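Local coordinates for acetylcholine-binding protein (PDB 2BJ0) that probably binds acetylcholine, as a soluble pentamer related to the extracellular ligand-binding domain of nicotinic receptors, at residues A[37-40]-A[45-48]. Residues are numbered along the deposited sequence; the frame is centred on the assembly and turned at random.
Sequences VEAD and QVEV
With CG of Glu38 anti to the backbone N (chi1 -170°) and CG of Glu47 anti to the carbonyl carbon (chi1 -71°), two extended side chains rise from one face of an antiparallel hairpin and cross, Glu38 OE1 lying 4.0 Å from Glu47 CG. Their carboxylates are turned 56° apart, and Glu38 OE1 stays 4.3 Å from Glu47 OE2, a like-charge approach that Arg117 and Arg119, salt-bridged to Glu47, and Lys43 of a neighbouring subunit, salt-bridged to Glu38, probably offset. Were Glu47 an alanine, both arginines would probably lose their carboxylate partner and Val37 CG2 its neighbour Glu47 OE1. Beneath the acids a classic beta bulge sets two residues opposite one: Glu47 O accepts Val37 N at 2.8 Å and, weakly, Glu38 N. Regular pairing then resumes, Asp40 N meeting Gln45 O at 2.8 Å almost head-on. A water links Glu38 OE1 to Gln45 OE1, while Gln45 NE2 hydrogen-bonds to Val37 O of a third subunit. On the other face, Ala39 and Val46 pack against Phe200 of strand 190-202, in the second sheet of the immunoglobulin-like sandwich, and strand 109-121 hydrogen-bonds through Phe120 and Val118 to the edge of 45-48 turned from 37-40.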
loop_
_atom_site.group_PDB
_atom_site.type_symbol
_atom_site.label_atom_id
_atom_site.label_comp_id
_atom_site.label_asym_id
_atom_site.label_seq_id
_atom_site.Cartn_x
_atom_site.Cartn_y
_atom_site.Cartn_z
ATOM N N VAL A 37 -22.474 5.010 -0.454
ATOM C CA VAL A 37 -21.667 6.155 0.073
ATOM C C VAL A 37 -21.332 7.278 -0.917
ATOM O O VAL A 37 -20.947 8.374 -0.493
ATOM C CB VAL A 37 -20.419 5.629 0.803
ATOM C CG1 VAL A 37 -20.826 4.891 2.063
ATOM C CG2 VAL A 37 -19.603 4.725 -0.098
ATOM N N GLU A 38 -21.461 7.018 -2.215
ATOM C CA GLU A 38 -21.416 8.055 -3.226
ATOM C C GLU A 38 -22.413 7.703 -4.336
ATOM O O GLU A 38 -22.551 6.545 -4.692
ATOM C CB GLU A 38 -20.023 8.134 -3.830
ATOM C CG GLU A 38 -19.838 9.350 -4.712
ATOM C CD GLU A 38 -18.369 9.693 -4.914
ATOM O OE1 GLU A 38 -17.602 8.797 -5.353
ATOM O OE2 GLU A 38 -17.972 10.860 -4.635
ATOM N N ALA A 39 -23.113 8.699 -4.869
ATOM C CA ALA A 39 -23.770 8.535 -6.164
ATOM C C ALA A 39 -23.564 9.813 -6.946
ATOM O O ALA A 39 -24.264 10.808 -6.742
ATOM C CB ALA A 39 -25.248 8.194 -6.012
ATOM N N ASP A 40 -22.554 9.793 -7.810
ATOM C CA ASP A 40 -22.034 11.005 -8.407
ATOM C C ASP A 40 -22.696 11.155 -9.775
ATOM O O ASP A 40 -22.361 10.437 -10.695
ATOM C CB ASP A 40 -20.507 10.902 -8.526
ATOM C CG ASP A 40 -19.885 12.142 -9.151
ATOM O OD1 ASP A 40 -20.587 12.866 -9.884
ATOM O OD2 ASP A 40 -18.689 12.476 -8.974
ATOM N N GLN A 45 -21.306 7.400 -11.350
ATOM C CA GLN A 45 -20.591 6.413 -10.566
ATOM C C GLN A 45 -21.191 6.301 -9.173
ATOM O O GLN A 45 -21.610 7.303 -8.571
ATOM C CB GLN A 45 -19.091 6.766 -10.481
ATOM C CG GLN A 45 -18.419 6.730 -11.846
ATOM C CD GLN A 45 -16.970 7.229 -11.817
ATOM O OE1 GLN A 45 -16.407 7.428 -10.747
ATOM N NE2 GLN A 45 -16.380 7.435 -13.007
ATOM N N VAL A 46 -21.198 5.071 -8.664
ATOM C CA VAL A 46 -21.815 4.704 -7.372
ATOM C C VAL A 46 -20.810 3.913 -6.572
ATOM O O VAL A 46 -20.080 3.102 -7.149
ATOM C CB VAL A 46 -23.082 3.821 -7.599
ATOM C CG1 VAL A 46 -23.585 3.247 -6.291
ATOM C CG2 VAL A 46 -24.180 4.684 -8.244
ATOM N N GLU A 47 -20.732 4.186 -5.270
ATOM C CA GLU A 47 -19.873 3.446 -4.341
ATOM C C GLU A 47 -20.795 2.955 -3.253
ATOM O O GLU A 47 -21.581 3.712 -2.709
ATOM C CB GLU A 47 -18.799 4.339 -3.661
ATOM C CG GLU A 47 -17.653 4.836 -4.512
ATOM C CD GLU A 47 -16.450 5.298 -3.665
ATOM O OE1 GLU A 47 -16.609 5.604 -2.456
ATOM O OE2 GLU A 47 -15.322 5.338 -4.209
ATOM N N VAL A 48 -20.683 1.674 -2.945
ATOM C CA VAL A 48 -21.491 1.037 -1.931
ATOM C C VAL A 48 -20.568 0.414 -0.895
ATOM O O VAL A 48 -19.414 0.135 -1.183
ATOM C CB VAL A 48 -22.392 -0.102 -2.545
ATOM C CG1 VAL A 48 -23.344 0.451 -3.585
ATOM C CG2 VAL A 48 -21.555 -1.211 -3.125
HETATM O O HOH W 1 -16.728 8.091 -8.400
#